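Local coordinates for protein-glutaminase (Chryseobacterium proteolyticum, PDB 3A55) that probably hydrolyses the side-chain amide of glutamine residues within proteins, releasing ammonia, and is held here in an engineered pro form resembling a reaction intermediate, at residues Val118-Ala123 with Asn170-Glu175; Asn130-Gln135 with Arg164-Asn169. The protein carries 1 engineered substitution. One frame throughout, in Å; residues are numbered along the deposited sequence.

How the contacts relate
Both segments of contact 2 fall in the chain between the two segments of contact 1, and the contact centres lie about 11 Å apart on the same side of the chain's centre. Helix 122-133 serves both: its start adjoins contact 1, its C-terminal part enters contact 2. Helix 156-169 likewise runs from contact 2 into the loop 170-175. Two polar bridges tie the sites, D173 OD1 to R164 NE at 2.8 Å, a salt bridge, and N170 ND2 to Q131 OE1 at 2.9 Å, a probable hydrogen bond. C174 CB also packs on L167 CD2, 3.7 Å away. I132 of contact 2 lies near, without touching, a possible Cys-His-Asp triad.

Contact 1: residues Val118-Ala123 with Asn170-Glu175; sequences VIPDVA and NGYDCE
The phenol ring of Y172 carries I119 over one face, while P120 CD and the carbonyl O of V118 approach it obliquely. I119 CG1 stands 3.9 Å from the ring centroid and only 14° off the normal, which identifies a CH-pi contact. The turn at chi2 of I119 (61°) carries CD1 past the rim at the CB end, 3.6 Å from Y172 CD2, while CG1 covers the face. At the hydroxyl end the proline ring crosses the phenol at about a right angle, and P120 CD comes within 3.1 Å of Y172 OH, a tight fit at the surface. No hydrogen bond joins the two segments; packing alone does. Beyond them, T124 touches both I119 and Y172. G171, with positive phi, closes helix 156-169 in a Schellman motif, and D173 OD1 accepts a bond from C174 N (2.7 Å) as the chain turns toward strand 175-180. I119 bonds through its backbone to S203 and K205, in parallel pairing with strand 196-205. The contact thus joins the short, weakly bonded strand 118-119 to a helix-to-strand connection, in an alpha+beta domain consistent with the papain-like fold of clan CA.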
loop_
_atom_site.group_PDB
_atom_site.type_symbol
_atom_site.label_atom_id
_atom_site.label_comp_id
_atom_site.label_asym_id
_atom_site.label_seq_id
_atom_site.Cartn_x
_atom_site.Cartn_y
_atom_site.Cartn_z
ATOM N N VAL A 118 -13.309 17.588 7.746
ATOM C CA VAL A 118 -13.946 18.045 6.515
ATOM C C VAL A 118 -13.336 19.363 6.035
ATOM O O VAL A 118 -13.324 20.363 6.758
ATOM C CB VAL A 118 -15.496 18.161 6.672
ATOM C CG1 VAL A 118 -16.145 18.549 5.359
ATOM C CG2 VAL A 118 -16.076 16.825 7.162
ATOM N N ILE A 119 -12.844 19.343 4.805
ATOM C CA ILE A 119 -12.229 20.506 4.160
ATOM C C ILE A 119 -13.367 21.478 3.762
ATOM O O ILE A 119 -14.422 21.038 3.304
ATOM C CB ILE A 119 -11.358 20.025 2.961
ATOM C CG1 ILE A 119 -9.998 19.497 3.453
ATOM C CG2 ILE A 119 -11.115 21.131 1.953
ATOM C CD1 ILE A 119 -10.063 18.300 4.388
ATOM N N PRO A 120 -13.179 22.793 3.989
ATOM C CA PRO A 120 -14.320 23.719 3.864
ATOM C C PRO A 120 -14.895 23.945 2.461
ATOM O O PRO A 120 -16.078 24.301 2.340
ATOM C CB PRO A 120 -13.755 25.039 4.410
ATOM C CG PRO A 120 -12.273 24.931 4.212
ATOM C CD PRO A 120 -11.971 23.476 4.482
ATOM N N ASP A 121 -14.077 23.784 1.424
ATOM C CA ASP A 121 -14.502 24.084 0.053
ATOM C C ASP A 121 -13.549 23.465 -0.970
ATOM O O ASP A 121 -12.458 22.972 -0.618
ATOM C CB ASP A 121 -14.636 25.603 -0.170
ATOM C CG ASP A 121 -13.405 26.371 0.292
ATOM O OD1 ASP A 121 -13.583 27.433 0.928
ATOM O OD2 ASP A 121 -12.271 25.909 0.031
ATOM N N VAL A 122 -13.958 23.486 -2.235
ATOM C CA VAL A 122 -13.165 22.837 -3.282
ATOM C C VAL A 122 -11.883 23.621 -3.563
ATOM O O VAL A 122 -10.885 23.030 -3.959
ATOM C CB VAL A 122 -13.983 22.603 -4.581
ATOM C CG1 VAL A 122 -14.254 23.920 -5.297
ATOM C CG2 VAL A 122 -13.266 21.600 -5.503
ATOM N N ALA A 123 -11.904 24.933 -3.325
ATOM C CA ALA A 123 -10.693 25.750 -3.479
ATOM C C ALA A 123 -9.588 25.253 -2.550
ATOM O O ALA A 123 -8.420 25.159 -2.944
ATOM C CB ALA A 123 -10.993 27.241 -3.225
ATOM N N ASN A 170 -1.766 21.336 7.425
ATOM C CA ASN A 170 -2.778 22.354 7.116
ATOM C C ASN A 170 -3.962 22.352 8.085
ATOM O O ASN A 170 -4.884 23.161 7.946
ATOM C CB ASN A 170 -3.310 22.169 5.690
ATOM C CG ASN A 170 -2.337 22.639 4.631
ATOM O OD1 ASN A 170 -2.473 23.746 4.099
ATOM N ND2 ASN A 170 -1.348 21.807 4.318
ATOM N N GLY A 171 -3.936 21.454 9.063
ATOM C CA GLY A 171 -5.000 21.372 10.063
ATOM C C GLY A 171 -6.135 20.410 9.750
ATOM O O GLY A 171 -7.187 20.455 10.392
ATOM N N TYR A 172 -5.911 19.513 8.789
ATOM C CA TYR A 172 -6.953 18.586 8.369
ATOM C C TYR A 172 -6.546 17.131 8.565
ATOM O O TYR A 172 -5.366 16.791 8.539
ATOM C CB TYR A 172 -7.305 18.795 6.891
ATOM C CG TYR A 172 -7.816 20.176 6.589
ATOM C CD1 TYR A 172 -7.020 21.105 5.921
ATOM C CD2 TYR A 172 -9.094 20.565 6.990
ATOM C CE1 TYR A 172 -7.484 22.385 5.651
ATOM C CE2 TYR A 172 -9.561 21.849 6.724
ATOM C CZ TYR A 172 -8.752 22.749 6.052
ATOM O OH TYR A 172 -9.218 24.022 5.794
ATOM N N ASP A 173 -7.541 16.280 8.773
ATOM C CA ASP A 173 -7.318 14.841 8.655
ATOM C C ASP A 173 -8.119 14.316 7.467
ATOM O O ASP A 173 -8.805 15.081 6.762
ATOM C CB ASP A 173 -7.683 14.107 9.957
ATOM C CG ASP A 173 -6.848 12.835 10.176
ATOM O OD1 ASP A 173 -6.285 12.300 9.198
ATOM O OD2 ASP A 173 -6.759 12.354 11.330
ATOM N N CYS A 174 -8.004 13.016 7.225
ATOM C CA CYS A 174 -8.710 12.397 6.125
ATOM C C CYS A 174 -8.879 10.913 6.424
ATOM O O CYS A 174 -8.467 10.430 7.484
ATOM C CB CYS A 174 -7.918 12.574 4.820
ATOM S SG CYS A 174 -6.238 11.872 4.856
ATOM N N GLU A 175 -9.514 10.212 5.496
ATOM C CA GLU A 175 -9.550 8.756 5.540
ATOM C C GLU A 175 -8.513 8.152 4.598
ATOM O O GLU A 175 -7.900 8.860 3.790
ATOM C CB GLU A 175 -10.938 8.263 5.155
ATOM C CG GLU A 175 -12.016 8.532 6.212
ATOM C CD GLU A 175 -13.404 8.233 5.676
ATOM O OE1 GLU A 175 -13.872 8.995 4.805
ATOM O OE2 GLU A 175 -14.018 7.229 6.102
#

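Contact 2: residues Asn130-Gln135 with Arg164-Asn169; sequences NQIKNQ and RQILMN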
loop_
_atom_site.group_PDB
_atom_site.type_symbol
_atom_site.label_atom_id
_atom_site.label_comp_id
_atom_site.label_asym_id
_atom_site.label_seq_id
_atom_site.Cartn_x
_atom_site.Cartn_y
_atom_site.Cartn_z
ATOM N N ASN A 130 -2.502 20.586 -4.779
ATOM C CA ASN A 130 -1.283 21.221 -5.291
ATOM C C ASN A 130 -0.098 21.100 -4.343
ATOM O O ASN A 130 1.027 20.837 -4.780
ATOM C CB ASN A 130 -1.564 22.673 -5.662
ATOM C CG ASN A 130 -2.420 22.783 -6.903
ATOM O OD1 ASN A 130 -2.391 21.900 -7.770
ATOM N ND2 ASN A 130 -3.190 23.857 -6.998
ATOM N N GLN A 131 -0.354 21.237 -3.047
ATOM C CA GLN A 131 0.693 21.080 -2.049
ATOM C C GLN A 131 1.250 19.663 -2.072
ATOM O O GLN A 131 2.460 19.460 -1.936
ATOM C CB GLN A 131 0.173 21.385 -0.657
ATOM C CG GLN A 131 -0.160 22.846 -0.412
ATOM C CD GLN A 131 -0.609 23.069 1.007
ATOM O OE1 GLN A 131 0.108 22.733 1.954
ATOM N NE2 GLN A 131 -1.812 23.621 1.170
ATOM N N ILE A 132 0.363 18.687 -2.235
ATOM C CA ILE A 132 0.793 17.298 -2.290
ATOM C C ILE A 132 1.602 17.021 -3.556
ATOM O O ILE A 132 2.696 16.441 -3.500
ATOM C CB ILE A 132 -0.423 16.358 -2.193
ATOM C CG1 ILE A 132 -0.944 16.356 -0.753
ATOM C CG2 ILE A 132 -0.049 14.933 -2.649
ATOM C CD1 ILE A 132 -2.355 15.776 -0.578
ATOM N N LYS A 133 1.077 17.445 -4.701
ATOM C CA LYS A 133 1.774 17.214 -5.960
ATOM C C LYS A 133 3.137 17.923 -5.970
ATOM O O LYS A 133 4.101 17.420 -6.555
ATOM C CB LYS A 133 0.914 17.643 -7.148
ATOM C CG LYS A 133 1.427 17.142 -8.498
ATOM C CD LYS A 133 0.544 17.619 -9.649
ATOM C CE LYS A 133 1.133 17.213 -10.994
ATOM N NZ LYS A 133 0.311 17.758 -12.113
ATOM N N ASN A 134 3.211 19.079 -5.304
ATOM C CA ASN A 134 4.475 19.816 -5.177
ATOM C C ASN A 134 5.555 19.042 -4.417
ATOM O O ASN A 134 6.734 19.417 -4.473
ATOM C CB ASN A 134 4.255 21.175 -4.488
ATOM C CG ASN A 134 3.749 22.258 -5.440
ATOM O OD1 ASN A 134 3.404 23.366 -5.009
ATOM N ND2 ASN A 134 3.685 21.941 -6.723
ATOM N N GLN A 135 5.164 17.984 -3.701
ATOM C CA GLN A 135 6.129 17.161 -2.971
ATOM C C GLN A 135 6.569 15.933 -3.747
ATOM O O GLN A 135 7.282 15.089 -3.201
ATOM C CB GLN A 135 5.596 16.773 -1.585
ATOM C CG GLN A 135 5.408 17.979 -0.659
ATOM C CD GLN A 135 6.713 18.727 -0.442
ATOM O OE1 GLN A 135 7.771 18.114 -0.316
ATOM N NE2 GLN A 135 6.644 20.056 -0.396
ATOM N N ARG A 164 -1.176 12.337 3.822
ATOM C CA ARG A 164 -1.941 12.685 5.022
ATOM C C ARG A 164 -1.192 13.700 5.895
ATOM O O ARG A 164 -1.805 14.619 6.434
ATOM C CB ARG A 164 -2.282 11.439 5.832
ATOM C CG ARG A 164 -2.890 11.759 7.184
ATOM C CD ARG A 164 -3.388 10.497 7.856
ATOM N NE ARG A 164 -3.976 10.783 9.159
ATOM C CZ ARG A 164 -3.352 10.636 10.328
ATOM N NH1 ARG A 164 -2.097 10.187 10.383
ATOM N NH2 ARG A 164 -3.998 10.926 11.455
ATOM N N GLN A 165 0.123 13.549 6.031
ATOM C CA GLN A 165 0.903 14.492 6.831
ATOM C C GLN A 165 0.769 15.924 6.302
ATOM O O GLN A 165 0.666 16.863 7.089
ATOM C CB GLN A 165 2.379 14.092 6.910
ATOM C CG GLN A 165 3.217 15.038 7.766
ATOM C CD GLN A 165 4.681 14.671 7.747
ATOM O OE1 GLN A 165 5.248 14.393 6.690
ATOM N NE2 GLN A 165 5.300 14.649 8.919
ATOM N N ILE A 166 0.758 16.080 4.978
ATOM C CA ILE A 166 0.563 17.400 4.372
ATOM C C ILE A 166 -0.797 17.971 4.766
ATOM O O ILE A 166 -0.888 19.149 5.147
ATOM C CB ILE A 166 0.736 17.371 2.833
ATOM C CG1 ILE A 166 2.173 16.969 2.491
ATOM C CG2 ILE A 166 0.359 18.735 2.206
ATOM C CD1 ILE A 166 2.389 16.554 1.068
ATOM N N LEU A 167 -1.854 17.155 4.700
ATOM C CA LEU A 167 -3.146 17.647 5.171
ATOM C C LEU A 167 -3.080 18.078 6.631
ATOM O O LEU A 167 -3.615 19.124 7.003
ATOM C CB LEU A 167 -4.245 16.591 4.995
ATOM C CG LEU A 167 -5.112 16.737 3.744
ATOM C CD1 LEU A 167 -4.305 16.564 2.465
ATOM C CD2 LEU A 167 -6.297 15.765 3.781
ATOM N N MET A 168 -2.424 17.271 7.460
ATOM C CA MET A 168 -2.331 17.549 8.891
ATOM C C MET A 168 -1.581 18.852 9.157
ATOM O O MET A 168 -1.944 19.613 10.065
ATOM C CB MET A 168 -1.688 16.379 9.626
ATOM C CG MET A 168 -2.598 15.171 9.642
ATOM S SD MET A 168 -1.863 13.731 10.416
ATOM C CE MET A 168 -1.823 14.180 12.137
ATOM N N ASN A 169 -0.552 19.113 8.349
ATOM C CA ASN A 169 0.211 20.366 8.426
ATOM C C ASN A 169 -0.677 21.579 8.152
ATOM O O ASN A 169 -0.359 22.702 8.564
ATOM C CB ASN A 169 1.367 20.356 7.425
ATOM C CG ASN A 169 2.483 19.400 7.818
ATOM O OD1 ASN A 169 2.568 18.953 8.963
ATOM N ND2 ASN A 169 3.356 19.094 6.865
#
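I166 lays its side chain across I132 and between Q131 and Q135, and it buries 96 Å², the largest share in this contact. Two helices pack here, the C-terminal part of helix 122-133 against the C-terminal part of helix 156-169, in a domain assigned to the papain-like clan CA. In that fold the central helix carries the nucleophilic cysteine at its start, and C156, which opens helix 156-169, belongs to a possible Cys-His-Asp triad with H197 and D217. The evidence for the packing lies in the branches of I166. Its CG1 branch is extended (chi2 165°), which carries CD1 to within 3.8 Å of I132 CA, and CD1 also stands 3.8 Å from Q135 CG. The other branch, CG2, lies against the aliphatic root of Q131, 3.9 Å from Q131 CB, where the two side chains run past each other in opposite directions. With an alanine here, I132 CG1 and Q135 CG would probably lose their apolar partner, and a gap is likely to open between the helices.

The glutamines contribute carbon to this interface and direct their polar ends to other partners. N170 ND2 bonds to I166 O and, through its probable bond to Q131 OE1, links the two helices by one amide. Q135 bends at chi2 (-59°), and its OE1 accepts from S143 N in the following loop.

Deeper in, I132 and L167 are both buried and both rest on I200 of strand 196-205, so the helix pair is seated on the sheet. There the two side chains meet through single methyls, I132 CD1 lying 3.7 Å from L167 CD1.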